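Local coordinates for protein chintase (Rhizomucor miehei, PDB 5YUQ) that probably hydrolyses the beta-1,4 linkages of chitin, as a family 18 glycoside hydrolase of a thermophilic fungus whose active site forms a tunnel, at residues S265-A270 with T280-Y285; V238-E243 with S259-D264; A6-W11 with W350-D355; N113-N118 with A271-N276. One frame throughout, in Å; residues are numbered along the deposited sequence.

Interaction 3 lies deepest: it joins the first barrel strand, 4-9, to the end of the last, 346-350, at what is probably the substrate-binding floor of this family 18 barrel. Interactions 1 and 2 shape the long excursion between strands 228-240 and 284-286; their centres are about 11 Å apart, and Lys-262 NZ lies 2.6 Å from Asp-267 O, a probable hydrogen bond. Interaction 1 also meets interaction 3, with Gln-284 OE1 3.5 Å from Met-354 CE. The same excursion runs on into interaction 4, centred about 17 Å from interaction 1, where a disulfide ties it to the loop after strand 101-105. Interactions 3 and 4 have centres about 23 Å apart and do not touch.

Interaction 1 of 4, residues S265-A270 with T280-Y285; sequences STDEKA and TYSGQY
Asp-267 reaches across to the turn at Ser-282 and Gly-283, its CG anti to the backbone N (chi1 -173°), and engages the backbone with both carboxylate oxygens. Ser-282 N meets Asp-267 OD1 on the syn side at 2.9 Å in an almost straight bond (178°). Gly-283 N approaches Asp-267 OD2 from above the carboxylate plane, at 2.7 Å, and Gly-263 N gives that oxygen a further bond. So many donors would probably stabilise the ionised acid. The two arms are the sides of a surface loop that leads from barrel strand 228-240 to the antiparallel strand 284-286, probably part of the insertion domain found in many family 18 chitinases. The turn is held internally as well: Ser-282 OG accepts from Gln-284 N at 3.2 Å, an ST turn. Farther along, Gln-284 NE2 donates within its amide plane to Thr-266 OG1 (3.0 Å), a hydroxyl that is also bonded to Asp-264. The backbones pair at the other end, where Ala-270 and Thr-280 form a single antiparallel bridge as a hydrogen-bonded pair. Tyr-281 is packed from two directions. Lys-269 CG sits over the middle of one ring face, 3.7 Å from the centroid, in a CH-pi contact, while Asp-267 O lies at the ring edge, 3.3 Å from Tyr-281 CD1.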
loop_
_atom_site.group_PDB
_atom_site.type_symbol
_atom_site.label_atom_id
_atom_site.label_comp_id
_atom_site.label_asym_id
_atom_site.label_seq_id
_atom_site.Cartn_x
_atom_site.Cartn_y
_atom_site.Cartn_z
ATOM N N SER A 265 7.687 -7.781 -16.604
ATOM C CA SER A 265 8.809 -8.619 -16.192
ATOM C C SER A 265 9.006 -8.669 -14.680
ATOM O O SER A 265 9.645 -9.585 -14.168
ATOM C CB SER A 265 10.099 -8.150 -16.869
ATOM O OG SER A 265 10.466 -6.859 -16.426
ATOM N N THR A 266 8.469 -7.682 -13.966
ATOM C CA THR A 266 8.576 -7.658 -12.510
ATOM C C THR A 266 7.582 -8.614 -11.869
ATOM O O THR A 266 7.667 -8.889 -10.671
ATOM C CB THR A 266 8.329 -6.248 -11.926
ATOM O OG1 THR A 266 6.948 -5.894 -12.079
ATOM C CG2 THR A 266 9.214 -5.213 -12.590
ATOM N N ASP A 267 6.642 -9.120 -12.665
ATOM C CA ASP A 267 5.584 -9.981 -12.136
ATOM C C ASP A 267 5.993 -11.449 -12.158
ATOM O O ASP A 267 5.617 -12.201 -13.059
ATOM C CB ASP A 267 4.279 -9.767 -12.908
ATOM C CG ASP A 267 3.103 -10.502 -12.294
ATOM O OD1 ASP A 267 3.230 -11.031 -11.173
ATOM O OD2 ASP A 267 2.040 -10.539 -12.945
ATOM N N GLU A 268 6.775 -11.843 -11.161
ATOM C CA GLU A 268 7.216 -13.221 -11.023
ATOM C C GLU A 268 6.146 -14.021 -10.311
ATOM O O GLU A 268 5.499 -13.522 -9.384
ATOM C CB GLU A 268 8.508 -13.293 -10.207
ATOM C CG GLU A 268 9.736 -12.692 -10.870
ATOM C CD GLU A 268 10.957 -12.736 -9.964
ATOM O OE1 GLU A 268 10.779 -12.825 -8.730
ATOM O OE2 GLU A 268 12.094 -12.690 -10.484
ATOM N N LYS A 269 5.965 -15.265 -10.731
ATOM C CA LYS A 269 5.034 -16.146 -10.050
ATOM C C LYS A 269 5.526 -16.370 -8.632
ATOM O O LYS A 269 6.721 -16.565 -8.407
ATOM C CB LYS A 269 4.912 -17.479 -10.788
ATOM C CG LYS A 269 3.512 -17.763 -11.272
ATOM C CD LYS A 269 3.430 -19.085 -12.014
ATOM C CE LYS A 269 2.005 -19.341 -12.469
ATOM N NZ LYS A 269 1.844 -20.672 -13.113
ATOM N N ALA A 270 4.611 -16.308 -7.671
ATOM C CA ALA A 270 4.982 -16.480 -6.276
ATOM C C ALA A 270 3.823 -17.040 -5.464
ATOM O O ALA A 270 2.663 -16.669 -5.678
ATOM C CB ALA A 270 5.446 -15.159 -5.687
ATOM N N THR A 280 1.164 -17.792 -8.008
ATOM C CA THR A 280 0.292 -17.012 -8.883
ATOM C C THR A 280 0.986 -15.743 -9.351
ATOM O O THR A 280 1.965 -15.304 -8.746
ATOM C CB THR A 280 -1.010 -16.607 -8.166
ATOM O OG1 THR A 280 -0.694 -15.850 -6.995
ATOM C CG2 THR A 280 -1.807 -17.835 -7.765
ATOM N N TYR A 281 0.482 -15.167 -10.440
ATOM C CA TYR A 281 0.902 -13.843 -10.871
ATOM C C TYR A 281 0.054 -12.789 -10.168
ATOM O O TYR A 281 -1.046 -13.084 -9.707
ATOM C CB TYR A 281 0.753 -13.694 -12.383
ATOM C CG TYR A 281 1.686 -14.562 -13.186
ATOM C CD1 TYR A 281 3.055 -14.343 -13.165
ATOM C CD2 TYR A 281 1.195 -15.581 -13.991
ATOM C CE1 TYR A 281 3.912 -15.123 -13.909
ATOM C CE2 TYR A 281 2.051 -16.368 -14.745
ATOM C CZ TYR A 281 3.406 -16.133 -14.693
ATOM O OH TYR A 281 4.272 -16.905 -15.433
ATOM N N SER A 282 0.565 -11.561 -10.103
ATOM C CA SER A 282 -0.169 -10.462 -9.486
ATOM C C SER A 282 -0.767 -9.544 -10.538
ATOM O O SER A 282 -1.706 -8.800 -10.256
ATOM C CB SER A 282 0.745 -9.648 -8.582
ATOM O OG SER A 282 1.750 -9.000 -9.337
ATOM N N GLY A 283 -0.212 -9.593 -11.746
ATOM C CA GLY A 283 -0.661 -8.730 -12.827
ATOM C C GLY A 283 0.007 -7.375 -12.797
ATOM O O GLY A 283 -0.330 -6.499 -13.589
ATOM N N GLN A 284 0.967 -7.221 -11.892
ATOM C CA GLN A 284 1.664 -5.952 -11.701
ATOM C C GLN A 284 2.384 -5.510 -12.970
ATOM O O GLN A 284 3.019 -6.305 -13.663
ATOM C CB GLN A 284 2.645 -6.068 -10.537
ATOM C CG GLN A 284 3.477 -4.817 -10.286
ATOM C CD GLN A 284 4.412 -4.978 -9.103
ATOM O OE1 GLN A 284 4.046 -4.684 -7.964
ATOM N NE2 GLN A 284 5.630 -5.453 -9.372
ATOM N N TYR A 285 2.270 -4.222 -13.265
ATOM C CA TYR A 285 2.875 -3.631 -14.439
ATOM C C TYR A 285 3.448 -2.306 -13.953
ATOM O O TYR A 285 2.700 -1.359 -13.722
ATOM C CB TYR A 285 1.770 -3.395 -15.466
ATOM C CG TYR A 285 2.160 -3.653 -16.900
ATOM C CD1 TYR A 285 2.842 -2.696 -17.621
ATOM C CD2 TYR A 285 1.810 -4.835 -17.534
ATOM C CE1 TYR A 285 3.191 -2.902 -18.922
ATOM C CE2 TYR A 285 2.161 -5.057 -18.860
ATOM C CZ TYR A 285 2.852 -4.081 -19.537
ATOM O OH TYR A 285 3.213 -4.270 -20.852
#

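Interaction 2 of 4, residues V238-E243 with S259-D264; sequences VSKTLE and SQIKGD
Gln-260 meets strand 228-240 through its amide, bonding the carbonyl of Val-238. Followed outward, the chain leaves CB with CG anti to the backbone N (chi1 175°), and CG packs against Tyr-281 O. It then bends at chi2 (61°), which brings CD round to within 3.8 Å of Val-238 O. At the tip, NE2 donates twice: to Val-238 O at 2.8 Å, tilted 18° from the amide plane, and to Ile-261 O of its own segment at 2.9 Å, in the amide plane and on a carbonyl lone pair. OE1 accepts from a water 2.8 Å away that also bonds Ser-239 OG, so the amide is fixed by partners at both of its ends and its rotation is settled. Beside this polar link lies a small apolar patch. Ile-261 CD1 rests 3.9 Å from Val-238 CG2 and equally near the carbonyl carbon of Ser-239, and Ile-261 CG2 touches Lys-240 CB. Val-238 CG2 also presses on the backbone, 3.7 Å from Gly-263 CA. The loop carrying Ser-259 to Asp-264 therefore lies against the C-terminal end of strand 228-240, whose backbone bonds Gly-283 at Val-238 and Val-323 at Ser-239; the strand is paired antiparallel with both 284-286 and 322-325.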
loop_
_atom_site.group_PDB
_atom_site.type_symbol
_atom_site.label_atom_id
_atom_site.label_comp_id
_atom_site.label_asym_id
_atom_site.label_seq_id
_atom_site.Cartn_x
_atom_site.Cartn_y
_atom_site.Cartn_z
ATOM N N VAL A 238 -2.762 -5.520 -14.925
ATOM C CA VAL A 238 -3.498 -6.045 -16.062
ATOM C C VAL A 238 -4.548 -7.065 -15.633
ATOM O O VAL A 238 -4.349 -7.825 -14.682
ATOM C CB VAL A 238 -2.571 -6.661 -17.143
ATOM C CG1 VAL A 238 -1.732 -5.575 -17.799
ATOM C CG2 VAL A 238 -1.695 -7.759 -16.554
ATOM N N SER A 239 -5.686 -7.029 -16.312
ATOM C CA SER A 239 -6.706 -8.060 -16.199
ATOM C C SER A 239 -6.975 -8.569 -17.601
ATOM O O SER A 239 -6.687 -7.892 -18.590
ATOM C CB SER A 239 -7.993 -7.486 -15.618
ATOM O OG SER A 239 -7.792 -7.019 -14.293
ATOM N N LYS A 240 -7.535 -9.764 -17.696
ATOM C CA LYS A 240 -7.906 -10.311 -18.992
ATOM C C LYS A 240 -9.394 -10.091 -19.214
ATOM O O LYS A 240 -10.217 -10.626 -18.469
ATOM C CB LYS A 240 -7.613 -11.806 -19.034
ATOM C CG LYS A 240 -7.892 -12.420 -20.404
ATOM C CD LYS A 240 -7.660 -13.913 -20.403
ATOM C CE LYS A 240 -7.771 -14.449 -21.827
ATOM N NZ LYS A 240 -7.584 -15.922 -21.867
ATOM N N THR A 241 -9.748 -9.299 -20.222
ATOM C CA THR A 241 -11.159 -9.084 -20.524
ATOM C C THR A 241 -11.714 -10.260 -21.324
ATOM O O THR A 241 -10.981 -10.920 -22.071
ATOM C CB THR A 241 -11.397 -7.771 -21.286
ATOM O OG1 THR A 241 -10.866 -7.876 -22.612
ATOM C CG2 THR A 241 -10.712 -6.618 -20.573
ATOM N N LEU A 242 -13.006 -10.527 -21.166
ATOM C CA LEU A 242 -13.640 -11.624 -21.888
ATOM C C LEU A 242 -13.936 -11.232 -23.325
ATOM O O LEU A 242 -13.950 -12.084 -24.203
ATOM C CB LEU A 242 -14.933 -12.059 -21.195
ATOM C CG LEU A 242 -14.771 -12.570 -19.769
ATOM C CD1 LEU A 242 -16.113 -13.045 -19.214
ATOM C CD2 LEU A 242 -13.744 -13.683 -19.734
ATOM N N GLU A 243 -14.187 -9.943 -23.544
ATOM C CA GLU A 243 -14.410 -9.390 -24.883
ATOM C C GLU A 243 -13.554 -8.140 -25.015
ATOM O O GLU A 243 -13.072 -7.611 -24.015
ATOM C CB GLU A 243 -15.886 -9.031 -25.077
ATOM C CG GLU A 243 -16.844 -10.200 -25.043
ATOM C CD GLU A 243 -16.680 -11.129 -26.214
ATOM O OE1 GLU A 243 -16.243 -10.662 -27.286
ATOM O OE2 GLU A 243 -17.004 -12.328 -26.066
ATOM N N SER A 259 -7.834 -17.160 -13.456
ATOM C CA SER A 259 -6.509 -17.012 -12.865
ATOM C C SER A 259 -5.947 -15.678 -13.314
ATOM O O SER A 259 -6.293 -15.190 -14.388
ATOM C CB SER A 259 -5.567 -18.132 -13.300
ATOM O OG SER A 259 -5.225 -18.020 -14.666
ATOM N N GLN A 260 -5.092 -15.091 -12.487
ATOM C CA GLN A 260 -4.502 -13.792 -12.792
ATOM C C GLN A 260 -3.394 -13.908 -13.830
ATOM O O GLN A 260 -2.418 -14.630 -13.625
ATOM C CB GLN A 260 -3.949 -13.162 -11.514
ATOM C CG GLN A 260 -3.209 -11.847 -11.763
ATOM C CD GLN A 260 -4.108 -10.790 -12.363
ATOM O OE1 GLN A 260 -5.144 -10.442 -11.786
ATOM N NE2 GLN A 260 -3.721 -10.273 -13.531
ATOM N N ILE A 261 -3.542 -13.208 -14.954
ATOM C CA ILE A 261 -2.510 -13.225 -15.982
ATOM C C ILE A 261 -1.292 -12.417 -15.534
ATOM O O ILE A 261 -1.399 -11.509 -14.703
ATOM C CB ILE A 261 -3.014 -12.673 -17.335
ATOM C CG1 ILE A 261 -3.588 -11.260 -17.177
ATOM C CG2 ILE A 261 -4.061 -13.610 -17.937
ATOM C CD1 ILE A 261 -3.707 -10.510 -18.513
ATOM N N LYS A 262 -0.139 -12.767 -16.090
ATOM C CA LYS A 262 1.113 -12.080 -15.799
ATOM C C LYS A 262 1.087 -10.647 -16.313
ATOM O O LYS A 262 0.569 -10.373 -17.401
ATOM C CB LYS A 262 2.271 -12.836 -16.456
ATOM C CG LYS A 262 3.653 -12.275 -16.166
ATOM C CD LYS A 262 4.699 -13.005 -17.014
ATOM C CE LYS A 262 6.094 -12.427 -16.823
ATOM N NZ LYS A 262 6.608 -12.636 -15.451
ATOM N N GLY A 263 1.658 -9.743 -15.526
ATOM C CA GLY A 263 1.857 -8.366 -15.940
ATOM C C GLY A 263 3.166 -8.208 -16.684
ATOM O O GLY A 263 3.372 -8.848 -17.722
ATOM N N ASP A 264 4.061 -7.370 -16.168
ATOM C CA ASP A 264 5.341 -7.172 -16.844
ATOM C C ASP A 264 6.429 -8.093 -16.291
ATOM O O ASP A 264 6.133 -9.061 -15.591
ATOM C CB ASP A 264 5.776 -5.700 -16.803
ATOM C CG ASP A 264 6.109 -5.220 -15.408
ATOM O OD1 ASP A 264 6.185 -6.043 -14.466
ATOM O OD2 ASP A 264 6.305 -3.999 -15.247
HETATM O O HOH W 1 -7.475 -9.408 -12.971
#

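Interaction 3 of 4, residues A6-W11 with W350-D355; sequences AYVVDW and WSLEMD
Glu-353 OE1 reaches Val-9 through both water and packing: it accepts a bond from Ser-351 OG at 2.8 Å, met on the syn side, and another at 2.7 Å from a water that in turn accepts from Val-9 N. The same carboxylate packs on Val-9 CG2. A direct backbone bond lies alongside, Leu-352 N donating to Tyr-7 O at 2.9 Å, nearly along the C=O axis (175°). The apolar part is built on Trp-350. Its CG is anti to the backbone N (chi1 180°), and the six-membered ring comes against Tyr-7 and Val-9, whose side chains run roughly perpendicular to that of Trp-350. Trp-350 CE3 lies 3.6 Å from Tyr-7 CB, while the two ring planes are inclined at 48°, an oblique pairing. Val-9 CG1 meets Trp-350 CH2 at 3.5 Å. Val-8 CG1 lies 3.9 Å from Leu-352 CB, the two side chains pointing the same way. The contact joins the first and last parallel strands of the TIM barrel, and Tyr-7 OH bonds Asn-103 on the strand that carries the catalytic motif in family 18. A cis peptide links Trp-350 to Ser-351, as at the tryptophan that floors the substrate site in relatives; with Glu-353 OE1 bonded to Ser-351 OG and to water, and Tyr-7 O to Leu-352 N, the contact probably holds a similar indole in a firm, largely apolar setting.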
loop_
_atom_site.group_PDB
_atom_site.type_symbol
_atom_site.label_atom_id
_atom_site.label_comp_id
_atom_site.label_asym_id
_atom_site.label_seq_id
_atom_site.Cartn_x
_atom_site.Cartn_y
_atom_site.Cartn_z
ATOM N N ALA A 6 7.863 7.699 0.862
ATOM C CA ALA A 6 8.114 6.774 -0.227
ATOM C C ALA A 6 8.534 5.431 0.332
ATOM O O ALA A 6 9.511 5.347 1.078
ATOM C CB ALA A 6 9.214 7.326 -1.121
ATOM N N TYR A 7 7.811 4.377 -0.039
ATOM C CA TYR A 7 8.264 3.030 0.275
ATOM C C TYR A 7 9.397 2.632 -0.653
ATOM O O TYR A 7 9.344 2.878 -1.858
ATOM C CB TYR A 7 7.124 2.025 0.136
ATOM C CG TYR A 7 6.202 2.013 1.329
ATOM C CD1 TYR A 7 5.101 2.852 1.378
ATOM C CD2 TYR A 7 6.437 1.170 2.410
ATOM C CE1 TYR A 7 4.248 2.852 2.473
ATOM C CE2 TYR A 7 5.569 1.147 3.511
ATOM C CZ TYR A 7 4.492 2.002 3.537
ATOM O OH TYR A 7 3.648 1.997 4.622
ATOM N N VAL A 8 10.431 2.033 -0.075
ATOM C CA VAL A 8 11.452 1.351 -0.856
ATOM C C VAL A 8 11.464 -0.076 -0.352
ATOM O O VAL A 8 11.119 -0.332 0.806
ATOM C CB VAL A 8 12.833 1.994 -0.689
ATOM C CG1 VAL A 8 12.804 3.424 -1.202
ATOM C CG2 VAL A 8 13.299 1.943 0.767
ATOM N N VAL A 9 11.832 -1.008 -1.220
ATOM C CA VAL A 9 11.728 -2.420 -0.883
ATOM C C VAL A 9 13.091 -3.100 -0.820
ATOM O O VAL A 9 13.957 -2.861 -1.657
ATOM C CB VAL A 9 10.756 -3.178 -1.835
ATOM C CG1 VAL A 9 9.353 -2.579 -1.743
ATOM C CG2 VAL A 9 11.257 -3.161 -3.287
ATOM N N ASP A 10 13.267 -3.937 0.195
ATOM C CA ASP A 10 14.556 -4.567 0.477
ATOM C C ASP A 10 15.089 -5.374 -0.702
ATOM O O ASP A 10 16.299 -5.431 -0.933
ATOM C CB ASP A 10 14.421 -5.464 1.705
ATOM C CG ASP A 10 15.745 -6.003 2.180
ATOM O OD1 ASP A 10 16.441 -5.288 2.944
ATOM O OD2 ASP A 10 16.088 -7.145 1.807
ATOM N N TRP A 11 14.183 -5.995 -1.452
ATOM C CA TRP A 11 14.566 -6.879 -2.548
ATOM C C TRP A 11 14.848 -6.149 -3.861
ATOM O O TRP A 11 15.281 -6.764 -4.835
ATOM C CB TRP A 11 13.473 -7.933 -2.763
ATOM C CG TRP A 11 12.114 -7.350 -3.047
ATOM C CD1 TRP A 11 11.586 -7.084 -4.272
ATOM C CD2 TRP A 11 11.110 -6.975 -2.087
ATOM N NE1 TRP A 11 10.317 -6.569 -4.139
ATOM C CE2 TRP A 11 10.003 -6.490 -2.806
ATOM C CE3 TRP A 11 11.045 -7.003 -0.688
ATOM C CZ2 TRP A 11 8.836 -6.037 -2.179
ATOM C CZ3 TRP A 11 9.883 -6.546 -0.064
ATOM C CH2 TRP A 11 8.802 -6.067 -0.811
ATOM N N TRP A 350 3.778 3.533 -3.308
ATOM C CA TRP A 350 4.329 2.189 -3.426
ATOM C C TRP A 350 4.625 1.893 -4.892
ATOM O O TRP A 350 3.695 1.811 -5.693
ATOM C CB TRP A 350 3.337 1.124 -2.916
ATOM C CG TRP A 350 3.941 -0.239 -3.042
ATOM C CD1 TRP A 350 4.003 -1.017 -4.172
ATOM C CD2 TRP A 350 4.634 -0.952 -2.025
ATOM N NE1 TRP A 350 4.682 -2.180 -3.904
ATOM C CE2 TRP A 350 5.077 -2.165 -2.588
ATOM C CE3 TRP A 350 4.908 -0.694 -0.678
ATOM C CZ2 TRP A 350 5.789 -3.109 -1.851
ATOM C CZ3 TRP A 350 5.613 -1.628 0.049
ATOM C CH2 TRP A 350 6.047 -2.819 -0.535
ATOM N N SER A 351 5.892 1.727 -5.275
ATOM C CA SER A 351 7.068 1.977 -4.451
ATOM C C SER A 351 8.109 2.672 -5.340
ATOM O O SER A 351 7.986 2.687 -6.572
ATOM C CB SER A 351 7.616 0.671 -3.866
ATOM O OG SER A 351 7.844 -0.278 -4.899
ATOM N N LEU A 352 9.131 3.243 -4.712
ATOM C CA LEU A 352 9.978 4.242 -5.357
ATOM C C LEU A 352 10.745 3.751 -6.578
ATOM O O LEU A 352 10.950 4.508 -7.529
ATOM C CB LEU A 352 10.938 4.839 -4.320
ATOM C CG LEU A 352 11.731 6.060 -4.772
ATOM C CD1 LEU A 352 10.795 7.149 -5.261
ATOM C CD2 LEU A 352 12.594 6.573 -3.629
ATOM N N GLU A 353 11.157 2.489 -6.566
ATOM C CA GLU A 353 12.000 1.989 -7.647
ATOM C C GLU A 353 11.213 1.833 -8.947
ATOM O O GLU A 353 11.795 1.620 -10.006
ATOM C CB GLU A 353 12.681 0.676 -7.238
ATOM C CG GLU A 353 11.872 -0.590 -7.505
ATOM C CD GLU A 353 10.678 -0.767 -6.593
ATOM O OE1 GLU A 353 10.517 -0.013 -5.601
ATOM O OE2 GLU A 353 9.883 -1.694 -6.858
ATOM N N MET A 354 9.914 1.970 -8.854
ATOM C CA MET A 354 9.035 1.794 -10.000
ATOM C C MET A 354 8.934 2.992 -10.930
ATOM O O MET A 354 8.478 2.870 -12.005
ATOM C CB MET A 354 7.597 1.386 -9.577
ATOM C CG MET A 354 7.549 0.154 -8.742
ATOM S SD MET A 354 5.761 -0.048 -8.272
ATOM C CE MET A 354 5.826 -1.668 -7.454
ATOM N N ASP A 355 9.377 4.140 -10.437
ATOM C CA ASP A 355 9.329 5.363 -11.226
ATOM C C ASP A 355 10.367 5.288 -12.336
ATOM O O ASP A 355 11.316 4.498 -12.258
ATOM C CB ASP A 355 9.608 6.578 -10.336
ATOM C CG ASP A 355 8.972 7.847 -10.866
ATOM O OD1 ASP A 355 8.413 7.847 -11.988
ATOM O OD2 ASP A 355 9.040 8.856 -10.156
HETATM O O HOH W 2 12.542 0.066 -3.822
#

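Interaction 4 of 4, residues N113-N118 with A271-N276; sequences NGVACN and ADPCPN
Cys-117 and Cys-274 turn their sulfurs toward each other by different first torsions: SG of Cys-117 sits between the backbone N and the carbonyl carbon (chi1 64°), whereas SG of Cys-274 is anti to its carbonyl carbon (chi1 -59°). The resulting SG-SG bond of 2.0 Å has a chi3 of -90°, a relaxed disulfide twist of left-handed sense. Val-115 packs beside it, with CG1 3.5 Å from Cys-274 SG and CG2 3.8 Å from Asp-272 CG; the valine and aspartate side chains lie antiparallel, passing one another. Pro-273 CD touches both valine methyls, at 4.1 Å from CG2. One water spans the segments, accepting from Ala-116 N at 2.9 Å and donating to Asp-272 OD2 at 2.7 Å, while Asp-272 OD1 is bonded to Trp-67. Each partner is shaped by a turn: a type I turn runs from Val-115 to Asn-118, closed by Asn-118 N to Val-115 O (3.1 Å), and Pro-273 centres an inverse gamma turn in which Cys-274 N bonds Asp-272 O. The disulfide thus cross-links the loop following barrel strand 101-105 with the one between strands 228-240 and 284-286, a covalent bridge between loops consistent with the tunnel-shaped active site of this chitinase.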
loop_
_atom_site.group_PDB
_atom_site.type_symbol
_atom_site.label_atom_id
_atom_site.label_comp_id
_atom_site.label_asym_id
_atom_site.label_seq_id
_atom_site.Cartn_x
_atom_site.Cartn_y
_atom_site.Cartn_z
ATOM N N ASN A 113 -9.057 -12.444 4.882
ATOM C CA ASN A 113 -8.404 -11.949 3.686
ATOM C C ASN A 113 -6.969 -11.592 4.048
ATOM O O ASN A 113 -6.557 -11.793 5.186
ATOM C CB ASN A 113 -9.195 -10.788 3.092
ATOM C CG ASN A 113 -10.637 -11.177 2.804
ATOM O OD1 ASN A 113 -10.911 -12.306 2.390
ATOM N ND2 ASN A 113 -11.565 -10.260 3.046
ATOM N N GLY A 114 -6.181 -11.182 3.089
ATOM C CA GLY A 114 -4.776 -11.119 3.378
ATOM C C GLY A 114 -4.327 -12.598 3.186
ATOM O O GLY A 114 -5.117 -13.421 2.808
ATOM N N VAL A 115 -3.105 -12.940 3.437
ATOM C CA VAL A 115 -2.630 -14.312 3.288
ATOM C C VAL A 115 -3.557 -15.264 4.049
ATOM O O VAL A 115 -3.879 -15.039 5.221
ATOM C CB VAL A 115 -1.159 -14.444 3.725
ATOM C CG1 VAL A 115 -0.781 -15.894 3.938
ATOM C CG2 VAL A 115 -0.251 -13.802 2.686
ATOM N N ALA A 116 -4.015 -16.308 3.364
ATOM C CA ALA A 116 -5.107 -17.141 3.869
ATOM C C ALA A 116 -4.849 -17.762 5.242
ATOM O O ALA A 116 -5.766 -17.893 6.059
ATOM C CB ALA A 116 -5.444 -18.224 2.856
ATOM N N CYS A 117 -3.605 -18.155 5.489
ATOM C CA CYS A 117 -3.263 -18.861 6.718
ATOM C C CYS A 117 -2.702 -17.942 7.807
ATOM O O CYS A 117 -2.161 -18.413 8.819
ATOM C CB CYS A 117 -2.293 -20.010 6.425
ATOM S SG CYS A 117 -0.695 -19.461 5.801
ATOM N N ASN A 118 -2.829 -16.629 7.609
ATOM C CA ASN A 118 -2.521 -15.682 8.683
ATOM C C ASN A 118 -3.235 -16.049 9.973
ATOM O O ASN A 118 -4.392 -16.478 9.945
ATOM C CB ASN A 118 -2.957 -14.266 8.291
ATOM C CG ASN A 118 -1.965 -13.569 7.391
ATOM O OD1 ASN A 118 -0.863 -14.064 7.135
ATOM N ND2 ASN A 118 -2.348 -12.395 6.911
ATOM N N ALA A 271 4.143 -17.928 -4.523
ATOM C CA ALA A 271 3.129 -18.503 -3.653
ATOM C C ALA A 271 3.172 -17.869 -2.272
ATOM O O ALA A 271 4.245 -17.552 -1.746
ATOM C CB ALA A 271 3.294 -20.016 -3.552
ATOM N N ASP A 272 1.992 -17.675 -1.697
ATOM C CA ASP A 272 1.875 -17.197 -0.332
ATOM C C ASP A 272 2.501 -18.199 0.639
ATOM O O ASP A 272 2.594 -19.389 0.332
ATOM C CB ASP A 272 0.399 -16.959 0.006
ATOM C CG ASP A 272 -0.138 -15.680 -0.594
ATOM O OD1 ASP A 272 0.668 -14.844 -1.040
ATOM O OD2 ASP A 272 -1.369 -15.492 -0.600
ATOM N N PRO A 273 2.936 -17.720 1.816
ATOM C CA PRO A 273 3.596 -18.597 2.792
ATOM C C PRO A 273 2.615 -19.480 3.564
ATOM O O PRO A 273 2.491 -19.359 4.788
ATOM C CB PRO A 273 4.290 -17.606 3.729
ATOM C CG PRO A 273 3.434 -16.378 3.662
ATOM C CD PRO A 273 2.968 -16.306 2.237
ATOM N N CYS A 274 1.935 -20.360 2.841
ATOM C CA CYS A 274 1.031 -21.338 3.433
ATOM C C CYS A 274 1.307 -22.697 2.830
ATOM O O CYS A 274 1.750 -22.792 1.687
ATOM C CB CYS A 274 -0.425 -20.969 3.153
ATOM S SG CYS A 274 -0.884 -19.340 3.776
ATOM N N PRO A 275 1.045 -23.757 3.598
ATOM C CA PRO A 275 1.143 -25.121 3.066
ATOM C C PRO A 275 0.331 -25.313 1.779
ATOM O O PRO A 275 -0.838 -24.922 1.714
ATOM C CB PRO A 275 0.547 -25.968 4.187
ATOM C CG PRO A 275 0.866 -25.193 5.441
ATOM C CD PRO A 275 0.756 -23.740 5.046
ATOM N N ASN A 276 0.967 -25.869 0.760
ATOM C CA ASN A 276 0.277 -26.168 -0.494
ATOM C C ASN A 276 -0.227 -24.972 -1.295
ATOM O O ASN A 276 -0.987 -25.100 -2.254
ATOM C CB ASN A 276 -0.747 -27.308 -0.273
ATOM C CG ASN A 276 -0.058 -28.659 0.009
ATOM O OD1 ASN A 276 0.526 -28.894 1.062
ATOM N ND2 ASN A 276 -0.062 -29.497 -0.958
HETATM O O HOH W 3 -3.156 -17.032 0.719
#